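Local coordinates for protein putative Type I topoisomerase (Deinococcus radiodurans, PDB 3M4A) that binds DNA and, as a type IB topoisomerase, probably breaks and rejoins one strand at a time without needing ATP, at residues V123-T128 with N223-E228; R135-S140 with D237-G242; H147-L152 with R170-H175; Q179-S184 with A275-N280; G243-A248 with R323-L328. One frame throughout, in Å; residues are numbered along the deposited sequence. Where two conformers were deposited one is given.

Contact 1 (V123-T128 with N223-E228)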
# COMPACT_ATOMS: atom_id res chain seq x y z
N VAL A 123 5.92 -1.46 -14.84
CA VAL A 123 4.54 -1.96 -14.74
C VAL A 123 4.23 -2.35 -13.29
O VAL A 123 3.15 -2.04 -12.78
CB VAL A 123 4.25 -3.11 -15.71
CG1 VAL A 123 2.79 -3.54 -15.62
CG2 VAL A 123 4.53 -2.67 -17.15
N MET A 124 5.18 -2.99 -12.60
CA MET A 124 4.99 -3.32 -11.18
C MET A 124 4.92 -2.09 -10.28
O MET A 124 4.16 -2.09 -9.32
CB MET A 124 6.05 -4.32 -10.71
CG MET A 124 5.81 -5.65 -11.33
SD MET A 124 6.87 -7.00 -10.78
CE MET A 124 8.48 -6.42 -11.27
N ALA A 125 5.69 -1.06 -10.60
CA ALA A 125 5.58 0.21 -9.86
C ALA A 125 4.19 0.83 -10.05
O ALA A 125 3.62 1.39 -9.09
CB ALA A 125 6.69 1.19 -10.30
N LEU A 126 3.65 0.77 -11.26
CA LEU A 126 2.30 1.28 -11.54
C LEU A 126 1.26 0.48 -10.73
O LEU A 126 0.33 1.04 -10.12
CB LEU A 126 1.99 1.18 -13.04
CG LEU A 126 2.76 2.11 -13.97
CD1 LEU A 126 2.64 1.67 -15.43
CD2 LEU A 126 2.19 3.54 -13.81
N MET A 127 1.43 -0.84 -10.71
CA MET A 127 0.53 -1.70 -9.94
C MET A 127 0.60 -1.43 -8.45
O MET A 127 -0.42 -1.43 -7.78
CB MET A 127 0.82 -3.18 -10.25
CG MET A 127 0.47 -3.58 -11.67
SD MET A 127 1.17 -5.18 -12.13
CE MET A 127 -0.16 -6.25 -11.57
N THR A 128 1.81 -1.16 -7.95
CA THR A 128 2.04 -0.85 -6.54
C THR A 128 1.39 0.48 -6.20
O THR A 128 0.77 0.63 -5.15
CB THR A 128 3.52 -0.84 -6.18
OG1 THR A 128 4.08 -2.13 -6.45
CG2 THR A 128 3.71 -0.55 -4.69
N ASN A 223 4.28 -9.82 -6.11
CA ASN A 223 4.55 -10.04 -4.69
C ASN A 223 6.05 -10.04 -4.36
O ASN A 223 6.43 -9.58 -3.30
CB ASN A 223 3.86 -11.31 -4.18
CG ASN A 223 2.34 -11.13 -4.02
OD1 ASN A 223 1.85 -10.04 -3.70
ND2 ASN A 223 1.59 -12.20 -4.23
N ALA A 224 6.88 -10.52 -5.28
CA ALA A 224 8.35 -10.44 -5.12
C ALA A 224 8.87 -9.01 -5.14
O ALA A 224 9.77 -8.65 -4.37
CB ALA A 224 9.06 -11.28 -6.19
N TYR A 225 8.30 -8.19 -6.02
CA TYR A 225 8.63 -6.77 -6.10
C TYR A 225 8.27 -6.08 -4.79
O TYR A 225 9.07 -5.31 -4.25
CB TYR A 225 7.88 -6.15 -7.29
CG TYR A 225 8.12 -4.67 -7.51
CD1 TYR A 225 9.26 -4.22 -8.14
CD2 TYR A 225 7.20 -3.72 -7.06
CE1 TYR A 225 9.50 -2.87 -8.35
CE2 TYR A 225 7.41 -2.37 -7.26
CZ TYR A 225 8.56 -1.95 -7.91
OH TYR A 225 8.83 -0.61 -8.12
N LEU A 226 7.07 -6.36 -4.29
CA LEU A 226 6.63 -5.81 -3.00
C LEU A 226 7.55 -6.24 -1.85
O LEU A 226 7.92 -5.43 -1.01
CB LEU A 226 5.18 -6.20 -2.69
CG LEU A 226 4.11 -5.60 -3.61
CD1 LEU A 226 2.72 -6.10 -3.25
CD2 LEU A 226 4.18 -4.07 -3.55
N ARG A 227 7.96 -7.51 -1.83
CA ARG A 227 8.92 -7.94 -0.82
C ARG A 227 10.17 -7.05 -0.83
O ARG A 227 10.64 -6.64 0.23
CB ARG A 227 9.31 -9.41 -0.99
CG ARG A 227 8.23 -10.37 -0.55
CD ARG A 227 8.78 -11.77 -0.25
NE ARG A 227 9.50 -12.36 -1.38
CZ ARG A 227 8.93 -12.88 -2.47
NH1 ARG A 227 7.61 -12.89 -2.61
NH2 ARG A 227 9.69 -13.39 -3.43
N GLU A 228 10.67 -6.74 -2.02
CA GLU A 228 11.81 -5.85 -2.16
C GLU A 228 11.53 -4.45 -1.62
O GLU A 228 12.34 -3.93 -0.86
CB GLU A 228 12.27 -5.73 -3.61
CG GLU A 228 13.43 -4.75 -3.76
CD GLU A 228 13.81 -4.45 -5.19
OE1 GLU A 228 13.48 -5.25 -6.07
OE2 GLU A 228 14.43 -3.39 -5.44

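Contact 2 (R135-S140 with D237-G242)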
# COMPACT_ATOMS: atom_id res chain seq x y z
N ARG A 135 -6.36 0.74 -3.16
CA ARG A 135 -6.69 -0.28 -2.14
C ARG A 135 -7.20 -1.57 -2.78
O ARG A 135 -8.05 -2.29 -2.23
CB ARG A 135 -7.67 0.30 -1.12
CG ARG A 135 -7.11 1.50 -0.37
CD ARG A 135 -8.18 2.33 0.35
NE ARG A 135 -9.15 2.94 -0.57
CZ ARG A 135 -9.02 4.14 -1.12
NH1 ARG A 135 -7.96 4.89 -0.88
NH2 ARG A 135 -9.96 4.59 -1.93
N PHE A 136 -6.63 -1.89 -3.94
CA PHE A 136 -6.90 -3.18 -4.59
C PHE A 136 -6.36 -4.37 -3.78
O PHE A 136 -5.36 -4.24 -3.05
CB PHE A 136 -6.19 -3.26 -5.93
CG PHE A 136 -6.86 -2.53 -7.08
CD1 PHE A 136 -7.74 -3.20 -7.94
CD2 PHE A 136 -6.53 -1.22 -7.37
CE1 PHE A 136 -8.30 -2.54 -9.02
CE2 PHE A 136 -7.08 -0.55 -8.44
CZ PHE A 136 -7.97 -1.20 -9.27
N ARG A 137 -7.01 -5.51 -3.95
CA ARG A 137 -6.39 -6.81 -3.66
C ARG A 137 -5.51 -7.20 -4.84
O ARG A 137 -5.77 -6.82 -5.98
CB ARG A 137 -7.47 -7.87 -3.48
CG ARG A 137 -8.45 -7.63 -2.36
CD ARG A 137 -9.49 -8.72 -2.40
NE ARG A 137 -10.51 -8.65 -1.37
CZ ARG A 137 -11.64 -7.96 -1.45
NH1 ARG A 137 -11.92 -7.21 -2.50
NH2 ARG A 137 -12.50 -8.02 -0.45
N VAL A 138 -4.46 -7.97 -4.60
CA VAL A 138 -3.56 -8.38 -5.67
C VAL A 138 -4.20 -9.46 -6.58
O VAL A 138 -4.06 -9.41 -7.80
CB VAL A 138 -2.19 -8.88 -5.11
CG1 VAL A 138 -1.37 -9.52 -6.21
CG2 VAL A 138 -1.42 -7.72 -4.45
N GLY A 139 -4.90 -10.41 -5.97
CA GLY A 139 -5.52 -11.51 -6.70
C GLY A 139 -4.51 -12.58 -7.07
O GLY A 139 -3.33 -12.47 -6.76
N SER A 140 -5.00 -13.64 -7.71
CA SER A 140 -4.13 -14.71 -8.23
C SER A 140 -4.81 -15.40 -9.41
O SER A 140 -6.04 -15.43 -9.47
CB SER A 140 -3.78 -15.71 -7.14
OG SER A 140 -4.87 -16.57 -6.84
N ASP A 237 -1.22 -4.69 3.84
CA ASP A 237 -1.00 -3.46 4.58
C ASP A 237 -1.49 -2.22 3.82
O ASP A 237 -1.86 -1.23 4.43
CB ASP A 237 0.47 -3.31 4.99
CG ASP A 237 0.88 -4.32 6.05
OD1 ASP A 237 0.34 -4.24 7.17
OD2 ASP A 237 1.73 -5.20 5.75
N PHE A 238 -1.52 -2.27 2.49
CA PHE A 238 -2.09 -1.13 1.74
C PHE A 238 -3.59 -0.99 1.98
O PHE A 238 -4.12 0.12 1.97
CB PHE A 238 -1.87 -1.28 0.24
CG PHE A 238 -0.44 -1.09 -0.21
CD1 PHE A 238 0.20 0.14 -0.04
CD2 PHE A 238 0.24 -2.12 -0.84
CE1 PHE A 238 1.50 0.33 -0.47
CE2 PHE A 238 1.55 -1.94 -1.27
CZ PHE A 238 2.18 -0.71 -1.09
N ARG A 239 -4.27 -2.11 2.23
CA ARG A 239 -5.71 -2.09 2.46
C ARG A 239 -6.07 -1.68 3.88
O ARG A 239 -7.02 -0.93 4.08
CB ARG A 239 -6.36 -3.42 2.06
CG ARG A 239 -6.52 -3.51 0.55
CD ARG A 239 -6.81 -4.92 0.08
NE ARG A 239 -8.05 -5.46 0.66
CZ ARG A 239 -9.28 -5.17 0.23
NH1 ARG A 239 -9.48 -4.32 -0.77
NH2 ARG A 239 -10.32 -5.75 0.82
N THR A 240 -5.29 -2.12 4.86
CA THR A 240 -5.50 -1.68 6.24
C THR A 240 -5.10 -0.20 6.42
O THR A 240 -5.85 0.59 6.98
CB THR A 240 -4.74 -2.57 7.24
OG1 THR A 240 -3.34 -2.57 6.95
CG2 THR A 240 -5.27 -4.02 7.19
N TRP A 241 -3.94 0.20 5.90
CA TRP A 241 -3.56 1.62 5.89
C TRP A 241 -4.57 2.45 5.10
O TRP A 241 -5.09 3.45 5.60
CB TRP A 241 -2.16 1.81 5.30
CG TRP A 241 -1.77 3.24 5.10
CD1 TRP A 241 -1.74 3.94 3.91
CD2 TRP A 241 -1.34 4.16 6.11
NE1 TRP A 241 -1.31 5.22 4.13
CE2 TRP A 241 -1.07 5.39 5.47
CE3 TRP A 241 -1.17 4.07 7.50
CZ2 TRP A 241 -0.63 6.52 6.16
CZ3 TRP A 241 -0.71 5.20 8.19
CH2 TRP A 241 -0.47 6.41 7.52
N GLY A 242 -4.86 2.04 3.87
CA GLY A 242 -5.80 2.79 3.03
C GLY A 242 -7.22 2.85 3.55
O GLY A 242 -7.86 3.90 3.47

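Contact 3 (H147-L152 with R170-H175)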
# COMPACT_ATOMS: atom_id res chain seq x y z
N HIS A 147 -12.96 -19.01 -9.65
CA HIS A 147 -14.07 -18.23 -9.11
C HIS A 147 -14.67 -17.22 -10.10
O HIS A 147 -15.76 -16.71 -9.85
CB HIS A 147 -13.62 -17.49 -7.85
CG HIS A 147 -13.28 -18.40 -6.71
ND1 HIS A 147 -14.19 -18.72 -5.72
CD2 HIS A 147 -12.14 -19.06 -6.40
CE1 HIS A 147 -13.62 -19.53 -4.85
NE2 HIS A 147 -12.38 -19.75 -5.24
N LYS A 148 -13.96 -16.95 -11.19
CA LYS A 148 -14.39 -15.99 -12.21
C LYS A 148 -14.62 -14.62 -11.56
O LYS A 148 -15.59 -13.91 -11.88
CB LYS A 148 -15.65 -16.49 -12.94
CG LYS A 148 -15.58 -17.95 -13.36
CD LYS A 148 -14.38 -18.22 -14.25
CE LYS A 148 -14.46 -19.60 -14.92
NZ LYS A 148 -14.49 -20.71 -13.94
N THR A 149 -13.75 -14.28 -10.62
CA THR A 149 -13.69 -12.94 -10.03
C THR A 149 -12.25 -12.45 -10.11
O THR A 149 -11.32 -13.24 -10.32
CB THR A 149 -14.20 -12.93 -8.59
OG1 THR A 149 -13.37 -13.78 -7.80
CG2 THR A 149 -15.66 -13.41 -8.50
N TYR A 150 -12.07 -11.14 -9.95
CA TYR A 150 -10.81 -10.49 -10.31
C TYR A 150 -10.21 -9.65 -9.20
O TYR A 150 -10.91 -9.24 -8.27
CB TYR A 150 -11.03 -9.62 -11.54
CG TYR A 150 -11.62 -10.38 -12.70
CD1 TYR A 150 -12.98 -10.36 -12.94
CD2 TYR A 150 -10.81 -11.14 -13.52
CE1 TYR A 150 -13.53 -11.06 -14.00
CE2 TYR A 150 -11.34 -11.84 -14.58
CZ TYR A 150 -12.69 -11.81 -14.81
OH TYR A 150 -13.20 -12.51 -15.89
N GLY A 151 -8.89 -9.48 -9.29
CA GLY A 151 -8.12 -8.59 -8.44
C GLY A 151 -7.17 -7.86 -9.34
O GLY A 151 -7.20 -8.03 -10.54
N LEU A 152 -6.28 -7.05 -8.79
CA LEU A 152 -5.45 -6.20 -9.63
C LEU A 152 -4.67 -6.98 -10.70
O LEU A 152 -4.67 -6.60 -11.88
CB LEU A 152 -4.50 -5.38 -8.77
CG LEU A 152 -3.67 -4.35 -9.53
CD1 LEU A 152 -4.55 -3.23 -10.09
CD2 LEU A 152 -2.56 -3.80 -8.61
N ARG A 170 -14.07 -0.95 -13.18
CA ARG A 170 -15.36 -1.55 -12.84
C ARG A 170 -15.21 -3.05 -13.10
O ARG A 170 -14.95 -3.45 -14.21
CB ARG A 170 -16.48 -0.97 -13.71
CG ARG A 170 -16.76 0.51 -13.46
CD ARG A 170 -18.07 1.02 -14.13
NE ARG A 170 -18.13 2.48 -14.04
CZ ARG A 170 -18.71 3.19 -13.08
NH1 ARG A 170 -19.38 2.62 -12.08
NH2 ARG A 170 -18.65 4.52 -13.11
N PHE A 171 -15.27 -3.86 -12.05
CA PHE A 171 -15.02 -5.30 -12.18
C PHE A 171 -15.71 -6.08 -11.08
O PHE A 171 -16.03 -5.54 -10.02
CB PHE A 171 -13.52 -5.60 -12.20
CG PHE A 171 -12.80 -5.22 -10.94
CD1 PHE A 171 -12.52 -6.17 -9.96
CD2 PHE A 171 -12.35 -3.92 -10.75
CE1 PHE A 171 -11.86 -5.82 -8.80
CE2 PHE A 171 -11.69 -3.56 -9.59
CZ PHE A 171 -11.43 -4.51 -8.62
N LYS A 172 -15.93 -7.37 -11.34
CA LYS A 172 -16.41 -8.30 -10.31
C LYS A 172 -15.24 -8.69 -9.43
O LYS A 172 -14.31 -9.35 -9.90
CB LYS A 172 -17.03 -9.55 -10.96
CG LYS A 172 -17.59 -10.55 -9.95
CD LYS A 172 -18.19 -11.81 -10.60
CE LYS A 172 -19.29 -11.47 -11.60
NZ LYS A 172 -20.37 -12.50 -11.66
N GLY A 173 -15.27 -8.26 -8.17
CA GLY A 173 -14.20 -8.58 -7.24
C GLY A 173 -14.51 -9.80 -6.38
O GLY A 173 -15.46 -10.54 -6.65
N LYS A 174 -13.71 -9.98 -5.34
CA LYS A 174 -13.82 -11.14 -4.46
C LYS A 174 -15.23 -11.30 -3.91
O LYS A 174 -15.88 -10.32 -3.51
CB LYS A 174 -12.81 -11.09 -3.31
CG LYS A 174 -12.53 -12.46 -2.70
CD LYS A 174 -11.48 -12.38 -1.61
CE LYS A 174 -11.14 -13.77 -1.06
NZ LYS A 174 -10.49 -13.67 0.28
N HIS A 175 -15.68 -12.55 -3.88
CA HIS A 175 -17.06 -12.94 -3.50
C HIS A 175 -18.18 -12.43 -4.40
O HIS A 175 -19.35 -12.47 -4.04
CB HIS A 175 -17.34 -12.58 -2.04
CG HIS A 175 -16.34 -13.13 -1.09
ND1 HIS A 175 -16.16 -14.48 -0.89
CD2 HIS A 175 -15.45 -12.51 -0.28
CE1 HIS A 175 -15.21 -14.67 0.01
NE2 HIS A 175 -14.76 -13.48 0.40
O HOH W 1 -14.61 -14.79 -5.39
O HOH W 2 -11.04 -8.39 -5.63

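Contact 4 (Q179-S184 with A275-N280)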
# COMPACT_ATOMS: atom_id res chain seq x y z
N GLN A 179 -17.12 -4.07 -7.86
CA GLN A 179 -16.11 -3.15 -7.36
C GLN A 179 -15.99 -1.96 -8.31
O GLN A 179 -16.06 -2.12 -9.54
CB GLN A 179 -14.73 -3.79 -7.23
CG GLN A 179 -14.61 -5.03 -6.35
CD GLN A 179 -14.19 -4.74 -4.91
OE1 GLN A 179 -13.70 -5.77 -4.25
NE2 GLN A 179 -14.30 -3.62 -4.41
N HIS A 180 -15.84 -0.78 -7.72
CA HIS A 180 -15.57 0.45 -8.45
C HIS A 180 -14.40 1.17 -7.79
O HIS A 180 -14.40 1.37 -6.58
CB HIS A 180 -16.83 1.33 -8.42
CG HIS A 180 -18.08 0.57 -8.77
ND1 HIS A 180 -18.52 0.41 -10.07
CD2 HIS A 180 -18.95 -0.12 -7.99
CE1 HIS A 180 -19.62 -0.32 -10.07
NE2 HIS A 180 -19.90 -0.66 -8.83
N LYS A 181 -13.42 1.57 -8.59
CA LYS A 181 -12.26 2.28 -8.08
C LYS A 181 -11.88 3.34 -9.08
O LYS A 181 -12.19 3.21 -10.24
CB LYS A 181 -11.10 1.30 -7.91
CG LYS A 181 -11.46 0.18 -6.94
CD LYS A 181 -10.28 -0.67 -6.60
CE LYS A 181 -10.64 -1.68 -5.52
NZ LYS A 181 -10.81 -1.09 -4.16
N ALA A 182 -11.22 4.39 -8.62
CA ALA A 182 -10.84 5.48 -9.52
C ALA A 182 -9.60 6.17 -9.01
O ALA A 182 -9.36 6.22 -7.81
CB ALA A 182 -11.98 6.49 -9.66
N THR A 183 -8.84 6.73 -9.94
CA THR A 183 -7.59 7.44 -9.60
C THR A 183 -7.54 8.75 -10.39
O THR A 183 -8.20 8.88 -11.41
CB THR A 183 -6.31 6.61 -9.92
OG1 THR A 183 -6.21 6.34 -11.32
CG2 THR A 183 -6.32 5.28 -9.12
N SER A 184 -6.74 9.70 -9.89
CA SER A 184 -6.60 11.02 -10.50
C SER A 184 -5.17 11.35 -10.91
O SER A 184 -4.93 12.43 -11.49
CB SER A 184 -7.16 12.10 -9.56
OG SER A 184 -6.51 12.08 -8.29
N ALA A 275 -16.34 0.09 3.70
CA ALA A 275 -16.67 -1.30 3.37
C ALA A 275 -16.97 -1.45 1.89
O ALA A 275 -16.51 -2.41 1.26
CB ALA A 275 -17.87 -1.77 4.20
N ASP A 276 -17.71 -0.50 1.34
CA ASP A 276 -18.01 -0.49 -0.08
C ASP A 276 -16.75 -0.29 -0.93
O ASP A 276 -16.55 -0.96 -1.94
CB ASP A 276 -19.03 0.61 -0.39
CG ASP A 276 -19.65 0.42 -1.74
OD1 ASP A 276 -20.47 -0.52 -1.89
OD2 ASP A 276 -19.31 1.20 -2.64
N ASP A 277 -15.89 0.63 -0.52
CA ASP A 277 -14.61 0.81 -1.18
C ASP A 277 -13.77 -0.48 -1.20
O ASP A 277 -13.20 -0.84 -2.23
CB ASP A 277 -13.86 1.95 -0.49
CG ASP A 277 -12.54 2.23 -1.14
OD1 ASP A 277 -12.47 3.15 -1.99
OD2 ASP A 277 -11.59 1.49 -0.81
N LEU A 278 -13.69 -1.15 -0.05
CA LEU A 278 -12.83 -2.33 0.09
C LEU A 278 -13.47 -3.62 -0.44
O LEU A 278 -12.77 -4.63 -0.64
CB LEU A 278 -12.47 -2.55 1.56
CG LEU A 278 -11.57 -1.49 2.19
CD1 LEU A 278 -11.35 -1.76 3.68
CD2 LEU A 278 -10.22 -1.42 1.48
N GLY A 279 -14.77 -3.59 -0.67
CA GLY A 279 -15.50 -4.78 -1.14
C GLY A 279 -15.62 -5.84 -0.06
O GLY A 279 -15.52 -7.04 -0.33
N ASN A 280 -15.86 -5.39 1.17
CA ASN A 280 -16.01 -6.24 2.35
C ASN A 280 -17.29 -5.92 3.08
O ASN A 280 -17.90 -4.88 2.84
CB ASN A 280 -14.85 -6.02 3.31
CG ASN A 280 -13.57 -6.67 2.84
OD1 ASN A 280 -12.61 -6.00 2.53
ND2 ASN A 280 -13.57 -8.00 2.79
O HOH W 3 -14.70 -1.12 -4.69
O HOH W 4 -17.39 -0.69 -4.92
O HOH W 5 -11.12 -3.64 -3.20
O HOH W 6 -10.99 2.11 -4.20

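Contact 5 (G243-A248 with R323-L328)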
# COMPACT_ATOMS: atom_id res chain seq x y z
N GLY A 243 -7.72 1.74 4.10
CA GLY A 243 -9.02 1.75 4.77
C GLY A 243 -9.10 2.72 5.95
O GLY A 243 -10.07 3.45 6.09
N THR A 244 -8.06 2.72 6.77
CA THR A 244 -7.94 3.61 7.92
C THR A 244 -7.86 5.08 7.45
O THR A 244 -8.54 5.95 8.00
CB THR A 244 -6.74 3.24 8.78
OG1 THR A 244 -6.92 1.91 9.29
CG2 THR A 244 -6.54 4.22 9.95
N LEU A 245 -7.06 5.33 6.40
CA LEU A 245 -6.91 6.67 5.82
C LEU A 245 -8.26 7.18 5.29
O LEU A 245 -8.67 8.30 5.60
CB LEU A 245 -5.86 6.66 4.73
CG LEU A 245 -5.65 7.99 4.01
CD1 LEU A 245 -5.09 9.05 4.95
CD2 LEU A 245 -4.78 7.83 2.76
N LEU A 246 -8.93 6.35 4.49
CA LEU A 246 -10.23 6.73 3.92
C LEU A 246 -11.25 7.04 5.02
O LEU A 246 -11.97 8.03 4.95
CB LEU A 246 -10.76 5.65 2.95
CG LEU A 246 -11.94 6.04 2.07
CD1 LEU A 246 -11.54 7.10 1.08
CD2 LEU A 246 -12.48 4.83 1.34
N ALA A 247 -11.29 6.19 6.05
CA ALA A 247 -12.13 6.44 7.21
C ALA A 247 -11.79 7.77 7.89
O ALA A 247 -12.68 8.58 8.19
CB ALA A 247 -12.03 5.29 8.20
N ALA A 248 -10.51 8.02 8.09
CA ALA A 248 -10.09 9.25 8.76
C ALA A 248 -10.45 10.50 7.94
O ALA A 248 -10.90 11.52 8.48
CB ALA A 248 -8.58 9.20 9.05
N ARG A 323 -0.81 14.87 2.31
CA ARG A 323 -1.20 15.71 3.45
C ARG A 323 -2.03 14.90 4.45
O ARG A 323 -1.72 14.88 5.65
CB ARG A 323 -1.99 16.92 2.97
CG ARG A 323 -2.34 17.93 4.04
CD ARG A 323 -3.04 19.14 3.41
NE ARG A 323 -3.81 19.92 4.38
CZ ARG A 323 -4.43 21.07 4.09
NH1 ARG A 323 -4.37 21.59 2.87
NH2 ARG A 323 -5.11 21.71 5.04
N SER A 324 -3.04 14.17 3.96
CA SER A 324 -3.88 13.39 4.86
C SER A 324 -3.12 12.21 5.47
O SER A 324 -3.37 11.85 6.62
CB SER A 324 -5.14 12.90 4.14
OG SER A 324 -4.79 12.15 3.00
N GLU A 325 -2.20 11.59 4.72
CA GLU A 325 -1.39 10.48 5.25
C GLU A 325 -0.49 10.96 6.41
O GLU A 325 -0.32 10.25 7.40
CB GLU A 325 -0.53 9.84 4.16
CG GLU A 325 -1.28 8.88 3.27
CD GLU A 325 -0.38 8.23 2.24
OE1 GLU A 325 0.49 8.93 1.65
OE2 GLU A 325 -0.56 7.01 2.00
N GLY A 326 0.07 12.15 6.25
CA GLY A 326 0.91 12.74 7.26
C GLY A 326 0.12 12.99 8.53
O GLY A 326 0.58 12.67 9.63
N ALA A 327 -1.06 13.55 8.38
CA ALA A 327 -1.91 13.81 9.54
C ALA A 327 -2.32 12.49 10.20
O ALA A 327 -2.37 12.40 11.43
CB ALA A 327 -3.12 14.64 9.16
N LEU A 328 -2.61 11.47 9.39
CA LEU A 328 -2.94 10.14 9.95
C LEU A 328 -1.78 9.56 10.77
O LEU A 328 -1.96 9.03 11.88
CB LEU A 328 -3.35 9.16 8.84
CG LEU A 328 -3.68 7.74 9.32
CD1 LEU A 328 -4.82 7.74 10.31
CD2 LEU A 328 -4.01 6.84 8.12

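Contact 1 (V123-T128 with N223-E228)
Tyr225 reaches from helix 219-230 into the flank of helix 120-134 and has the largest share of this contact. CG anti to the backbone N (chi1 -180°) starts its ring out toward Met124. Met124 CB makes a CH-pi contact over one face of the ring, 3.9 Å from its centroid. Met124 SD lies obliquely, 5.0 Å from the Tyr225 ring centroid, a Met-aromatic contact, and touches Tyr225 CB. At the ring edge, near the plane, Thr128 OG1 lies 3.4 Å from Tyr225 CE2. The two helices of the catalytic core cross steeply here, at -77°. Thr128 OG1 also donates to Met124 O at 2.9 Å, within its own helix. That carbonyl takes Thr128 N on the opposite face of its plane. Leu226 CD2 extends the apolar patch, 3.7 Å from Thr128 CG2. The phenol OH lies 3.5 Å from Ala125 CB and is hydrogen-bonded to Asp112. These touching residues are buried. The looser flank of helix 219-230 is its outer one, where Ala224 is partly exposed and Arg227 open to solvent.

Contact 2 (R135-S140 with D237-G242)
Arg239 meets Arg135 and Arg137 through a chain that turns at chi3 (60°), which sets NE 3.7 Å from Arg137 CG. Arg239 NH1 donates to Arg135 O at 2.9 Å, with an N-H...O angle of 146°. Arg135 O lies in the plane of the Arg239 guanidinium, and NH1 approaches it nearly along the C=O axis. Arg137 CG covers one face of this guanidinium, over its centre. The two guanidinium planes are 32° apart, and Arg239 NH2 stands over a face of the Arg137 group, 3.4 Å from Arg137 NH2. Those two nitrogens are both donors. Arg137 NH2 bonds to Gly279 O and Arg239 NH2 to Leu278 O, acceptors that probably offset the repulsion. Here the loop between helices 120-134 and 141-147 lies against helix 235-254 in the catalytic core. Arginines from this loop and this helix probably belong to the active site, as in other type IB topoisomerases. An alanine in place of Arg239 would probably leave Arg135 O and Leu278 O without this donor and open a gap beside Arg137 CG. Arg135 CD lies 3.4 Å from Gly242 C, and a CB on Gly242 would run into Arg135 CG. Arg135 NE forms a salt bridge to Asp277.

Contact 3 (H147-L152 with R170-H175)
Tyr150 and Lys172 are joined by the one direct hydrogen bond between the segments. Tyr150 N donates to Lys172 O at 2.9 Å, in the carbonyl plane. A weaker CA-H...O contact follows, with Gly173 CA 3.5 Å from Tyr150 O. Two waters add bridges. Water 2 donates to Tyr150 O and accepts from Lys174 N, while water 1 accepts from His175 N and bonds to Thr149 OG1 at 2.9 Å. The rest is packing. The edge of the Phe171 ring meets the Tyr150 backbone, with CE1 3.6 Å from Tyr150 O. Tyr150 CB lies 4.1 Å from Phe171 CD1. Thr149 CB packs on Gly173 O at 3.3 Å. Thr149 CG2 lies 3.7 Å from Lys172 CD, the two side chains crossing at about a right angle. The contact fastens the loop after helix 141-147 to the end of strand 166-172, the middle strand of a three-stranded antiparallel sheet. Phe171 touches Gln179 of strand 178-183, and Leu152 packs on Met127, Leu130 and Leu131 of helix 120-134.

Contact 4 (Q179-S184 with A275-N280)
Lys181 NZ donates to Asp277 O at 3.1 Å, tilted 25° from the carbonyl plane. Water 5 takes a second bond from Lys181 NZ at 2.7 Å. Water 6 links NZ to Asp277 OD1. NZ also donates to Ala134 O, and Phe136 adds a cation-pi contact. Asp277 OD2, 4.3 Å from Lys181 NZ, is instead salt-bridged to Arg135. Water 4 accepts from His180 N and may donate to Asp276 O. Further out, Gln179 bends at chi2 (-94°), which brings CD to 4.0 Å from Gly279 CA. Its amide packs on that carbon, with NE2 at 3.7 Å. Gly279, the first residue past the helix, with positive phi, has no CB; one there would collide with Gln179 OE1. An alanine in place of Gln179 would probably open a gap beside Gly279 and leave Arg137 NH1 without its weak bond to OE1. Strand 178-183 is an outer strand of its sheet, paired with strand 166-172. The helix end it meets turns Leu278 onto Tyr289 of helix 282-289.

Contact 5 (G243-A248 with R323-L328)
Glu325 brings the flat group of this contact, a carboxylate at the end of a chain whose CG touches Leu245 CD2 at 3.7 Å. The motif is a nearly perpendicular helix pair. Helix 235-254 of the catalytic core meets helix 323-337, the last helix of the modelled chain, at 98° and with axes 10.1 Å apart. The carboxylate itself is bound beyond the two segments. OE2 is hydrogen-bonded to His132 NE2 and Trp241 NE1, and OE1 to Thr322 N. Leu245 packs on the aliphatic part of the glutamate, and the two side chains cross at about a right angle. The contact is by van der Waals packing, mostly of aliphatic groups. Leu245 CG stands anti to its backbone N (chi1 177°). With chi2 at 66°, Leu245 CD1 lies 3.7 Å from Ser324 O. From the other helix Leu328 points in between Thr244, Leu245 and Ala248. Its CD1 lies 3.9 Å from Thr244 CG2 and 4.2 Å from Ala248 CB. Thr244 OG1 does not face this leucine but bonds to Thr240 O and Cys291 N. Ile294 of helix 292-299 and Leu304 also touch Leu328. The other branch, Leu328 CD2, rests on the backbone of helix 235-254, 3.7 Å from Leu245 CA.

How the contacts relate
From the N terminus, helix 120-134 opens contact 1, which closes a loop of 94 residues at helix 219-230. Contact 2 starts in the next loop and closes at helix 235-254, so the two cross. Contact 3 is a short loop nested inside both, returning onto strand 166-172. The neighbouring strand 178-183 opens contact 4. It closes at the end of helix 260-278, crossing contacts 1, 2 and 5. Contact 5 follows contacts 1 to 3 in series and brings in helix 323-337. Contacts 3 and 4 share a sheet, contacts 2 and 5 share helix 235-254, and Phe238 joins contact 2 to contact 1. The Arg135-Asp277 salt bridge joins contacts 2 and 4, linking the loop to helix 260-278.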